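Local coordinates for putative sugar ABC transport system, substrate-binding protein (Bordetella parapertussis, PDB 5IX8), which probably binds a sugar in the periplasm and delivers it to an ABC transporter for import, at residues Val92-Gly106 with Asn110-Asp122. Sequence-based numbering, arbitrary orientation.
Sequences VADLARSGIKTISAG and NSDKIAFGVLQDD
Ile103 and Phe116 run alongside each other on one face of a parallel strand pair, and the aromatic ring turns its face to the isoleucine. Ile103 CG1 sits 4.1 Å from the centroid of the Phe116 ring and 28° off its normal, a CH-pi contact, while Ile103 CD1 reaches the far end of the ring, 3.5 Å from Phe116 CZ. The ring gets there because Phe116 CG lies between its own backbone N and carbonyl carbon (chi1 64°). On this face helix 254-270 packs against Ile103, Ala105 and Val118.

Ser104 points to the other face, where Ile114, from the turn just before strand 116-119, lays its CG2 against Ser104 CB (3.9 Å). Ile114 CD1 presses on the methyl of Thr102, with CD1 to CG2 at 3.5 Å, a close approach for two methyl carbons. At about a right angle to Ile114, Val92 of helix 89-97 brings CG2 to its CD1, and its CG1, anti to the backbone N, rests on the carbonyl of Lys113. Ser104 OG is hydrogen-bonded to Tyr286, whose side chain also touches Ile114.

The backbone ladder fixes the pairing. Ser104 N donates to Phe116 O at 2.9 Å, in the plane of that carbonyl, Ser104 O accepts from Val118 N, and Gly106 N closes the ladder on Val118 O at a nearly straight 173°. At the other end Ala115 N donates to Thr102 O, and one water bridges Thr102 N to Lys113 O. A second water donates to Gly106 O (2.6 Å) and to Asp122 OD1, which also pairs with Arg158.

These are adjacent interior strands of a Rossmann-like periplasmic-binding-protein lobe. Direct hydrogen bonding between them is entirely main-chain, whereas the principal side-chain contacts are carbon to carbon, so the backbone sets the register and apolar packing joins one face to helix 254-270 and holds helix 89-97 against the turn that leads into strand 116-119.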
# COMPACT_ATOMS: atom_id res chain seq x y z
N VAL A 92 11.74 -1.55 17.23
CA VAL A 92 12.42 -0.46 16.51
C VAL A 92 13.43 0.21 17.43
O VAL A 92 14.57 0.51 17.03
CB VAL A 92 11.40 0.54 15.94
CG1 VAL A 92 12.10 1.78 15.33
CG2 VAL A 92 10.50 -0.11 14.88
N ALA A 93 13.03 0.44 18.68
CA ALA A 93 13.92 1.07 19.64
C ALA A 93 15.14 0.19 19.91
O ALA A 93 16.27 0.69 20.03
CB ALA A 93 13.15 1.34 20.92
N ASP A 94 14.93 -1.12 20.00
CA ASP A 94 16.02 -2.05 20.24
C ASP A 94 17.00 -2.09 19.07
O ASP A 94 18.22 -2.11 19.27
CB ASP A 94 15.44 -3.44 20.48
CG ASP A 94 16.51 -4.48 20.72
OD1 ASP A 94 17.45 -4.22 21.50
OD2 ASP A 94 16.40 -5.58 20.14
N LEU A 95 16.48 -2.10 17.84
CA LEU A 95 17.38 -2.02 16.69
C LEU A 95 18.18 -0.73 16.72
O LEU A 95 19.39 -0.74 16.48
CB LEU A 95 16.59 -2.16 15.40
CG LEU A 95 16.52 -3.61 14.89
CD1 LEU A 95 16.06 -4.60 15.93
CD2 LEU A 95 15.57 -3.62 13.67
N ALA A 96 17.52 0.40 17.03
CA ALA A 96 18.23 1.68 17.02
C ALA A 96 19.34 1.70 18.06
O ALA A 96 20.39 2.31 17.82
CB ALA A 96 17.25 2.83 17.26
N ARG A 97 19.14 1.06 19.22
CA ARG A 97 20.21 1.03 20.21
C ARG A 97 21.41 0.26 19.69
O ARG A 97 22.52 0.50 20.16
CB ARG A 97 19.73 0.43 21.54
CG ARG A 97 18.71 1.33 22.28
CD ARG A 97 18.44 0.84 23.71
NE ARG A 97 17.81 -0.48 23.74
CZ ARG A 97 16.49 -0.70 23.75
NH1 ARG A 97 16.03 -1.94 23.79
NH2 ARG A 97 15.63 0.31 23.71
N SER A 98 21.20 -0.64 18.73
CA SER A 98 22.28 -1.38 18.10
C SER A 98 22.83 -0.69 16.86
O SER A 98 23.60 -1.30 16.10
CB SER A 98 21.80 -2.78 17.72
OG SER A 98 21.60 -3.56 18.89
N GLY A 99 22.48 0.58 16.64
CA GLY A 99 22.92 1.29 15.45
C GLY A 99 22.19 0.97 14.17
O GLY A 99 22.65 1.37 13.09
N ILE A 100 21.05 0.28 14.24
CA ILE A 100 20.28 -0.09 13.06
C ILE A 100 19.04 0.77 13.01
O ILE A 100 18.18 0.69 13.89
CB ILE A 100 19.89 -1.57 13.08
CG1 ILE A 100 21.16 -2.43 13.11
CG2 ILE A 100 19.02 -1.91 11.86
CD1 ILE A 100 20.89 -3.91 13.22
N LYS A 101 18.93 1.59 11.97
CA LYS A 101 17.78 2.45 11.76
C LYS A 101 16.72 1.68 10.98
O LYS A 101 17.03 0.75 10.22
CB LYS A 101 18.18 3.72 11.00
CG LYS A 101 19.11 4.56 11.82
CD LYS A 101 19.51 5.84 11.10
CE LYS A 101 20.45 6.66 11.98
NZ LYS A 101 20.46 8.07 11.52
N THR A 102 15.46 2.04 11.21
CA THR A 102 14.34 1.34 10.59
C THR A 102 13.63 2.30 9.65
O THR A 102 13.33 3.45 10.02
CB THR A 102 13.36 0.79 11.63
OG1 THR A 102 14.04 -0.16 12.44
CG2 THR A 102 12.23 0.05 10.94
N ILE A 103 13.38 1.84 8.43
CA ILE A 103 12.70 2.61 7.40
C ILE A 103 11.31 2.02 7.23
O ILE A 103 11.16 0.81 7.02
CB ILE A 103 13.47 2.57 6.07
CG1 ILE A 103 14.88 3.15 6.27
CG2 ILE A 103 12.69 3.29 4.93
CD1 ILE A 103 15.87 2.85 5.10
N SER A 104 10.30 2.89 7.26
CA SER A 104 8.91 2.48 7.02
C SER A 104 8.65 2.43 5.53
O SER A 104 8.96 3.39 4.81
CB SER A 104 7.98 3.50 7.69
OG SER A 104 6.63 3.40 7.25
N ALA A 105 8.08 1.31 5.04
CA ALA A 105 7.80 1.14 3.61
C ALA A 105 6.31 0.94 3.36
O ALA A 105 5.70 0.03 3.95
CB ALA A 105 8.59 -0.04 3.05
N GLY A 106 5.74 1.76 2.47
CA GLY A 106 4.41 1.52 1.91
C GLY A 106 3.21 1.87 2.76
O GLY A 106 2.23 2.41 2.25
N ASN A 110 3.08 2.48 13.79
CA ASN A 110 2.90 3.30 14.99
C ASN A 110 4.16 3.30 15.85
O ASN A 110 4.22 2.73 16.94
CB ASN A 110 1.71 2.76 15.77
CG ASN A 110 1.20 3.74 16.78
OD1 ASN A 110 1.51 4.94 16.74
ND2 ASN A 110 0.42 3.23 17.73
N SER A 111 5.19 3.98 15.35
CA SER A 111 6.42 4.14 16.12
C SER A 111 7.09 5.44 15.72
O SER A 111 7.44 5.61 14.55
CB SER A 111 7.38 2.97 15.90
OG SER A 111 8.64 3.24 16.47
N ASP A 112 7.29 6.34 16.69
CA ASP A 112 7.99 7.58 16.37
C ASP A 112 9.50 7.44 16.39
O ASP A 112 10.21 8.46 16.29
CB ASP A 112 7.55 8.72 17.30
CG ASP A 112 7.87 8.45 18.76
OD1 ASP A 112 8.66 7.56 19.09
OD2 ASP A 112 7.32 9.18 19.61
N LYS A 113 10.01 6.21 16.51
CA LYS A 113 11.44 5.93 16.45
C LYS A 113 11.90 5.46 15.07
O LYS A 113 13.09 5.23 14.86
CB LYS A 113 11.81 4.91 17.53
CG LYS A 113 11.64 5.50 18.94
CD LYS A 113 11.85 4.47 20.02
CE LYS A 113 11.49 5.00 21.42
NZ LYS A 113 10.03 5.40 21.56
N ILE A 114 10.98 5.31 14.12
CA ILE A 114 11.30 5.11 12.71
C ILE A 114 12.16 6.27 12.22
O ILE A 114 11.91 7.43 12.57
CB ILE A 114 9.99 5.00 11.91
CG1 ILE A 114 9.21 3.74 12.29
CG2 ILE A 114 10.22 5.11 10.39
CD1 ILE A 114 9.82 2.41 11.77
N ALA A 115 13.19 5.95 11.43
CA ALA A 115 14.08 7.00 10.93
C ALA A 115 13.38 7.85 9.87
O ALA A 115 13.36 9.09 9.97
CB ALA A 115 15.37 6.39 10.37
N PHE A 116 12.79 7.19 8.86
CA PHE A 116 11.96 7.87 7.87
C PHE A 116 11.14 6.81 7.16
O PHE A 116 11.36 5.60 7.33
CB PHE A 116 12.77 8.70 6.84
CG PHE A 116 13.68 7.87 5.97
CD1 PHE A 116 14.97 7.56 6.38
CD2 PHE A 116 13.22 7.35 4.77
CE1 PHE A 116 15.81 6.76 5.58
CE2 PHE A 116 14.06 6.60 3.95
CZ PHE A 116 15.34 6.28 4.36
N GLY A 117 10.19 7.27 6.36
CA GLY A 117 9.35 6.37 5.60
C GLY A 117 9.20 6.82 4.16
O GLY A 117 9.44 7.98 3.81
N VAL A 118 8.80 5.88 3.32
CA VAL A 118 8.41 6.16 1.94
C VAL A 118 7.10 5.44 1.74
O VAL A 118 7.06 4.21 1.83
CB VAL A 118 9.45 5.68 0.91
CG1 VAL A 118 8.93 5.93 -0.49
CG2 VAL A 118 10.82 6.37 1.10
N LEU A 119 6.03 6.20 1.50
CA LEU A 119 4.73 5.54 1.37
C LEU A 119 3.82 6.43 0.53
O LEU A 119 4.29 7.01 -0.45
CB LEU A 119 4.15 5.20 2.76
CG LEU A 119 3.97 6.30 3.83
CD1 LEU A 119 2.88 5.84 4.81
CD2 LEU A 119 5.23 6.60 4.62
N GLN A 120 2.52 6.41 0.82
CA GLN A 120 1.57 7.33 0.20
C GLN A 120 0.59 7.78 1.26
O GLN A 120 0.53 7.22 2.36
CB GLN A 120 0.79 6.70 -0.97
CG GLN A 120 1.57 6.58 -2.26
CD GLN A 120 0.70 6.06 -3.40
OE1 GLN A 120 -0.01 5.09 -3.24
NE2 GLN A 120 0.75 6.72 -4.53
N ASP A 121 -0.21 8.79 0.92
CA ASP A 121 -1.18 9.38 1.84
C ASP A 121 -2.46 8.55 1.76
O ASP A 121 -3.24 8.69 0.82
CB ASP A 121 -1.43 10.83 1.44
CG ASP A 121 -2.31 11.57 2.41
OD1 ASP A 121 -3.15 10.93 3.09
OD2 ASP A 121 -2.16 12.81 2.49
N ASP A 122 -2.71 7.70 2.76
CA ASP A 122 -3.85 6.80 2.71
C ASP A 122 -5.19 7.55 2.75
O ASP A 122 -6.13 7.16 2.04
CB ASP A 122 -3.75 5.77 3.84
CG ASP A 122 -2.66 4.74 3.55
OD1 ASP A 122 -2.81 3.90 2.61
OD2 ASP A 122 -1.61 4.81 4.22
O HOH W 1 15.01 3.75 13.49
O HOH W 2 -0.15 3.48 1.81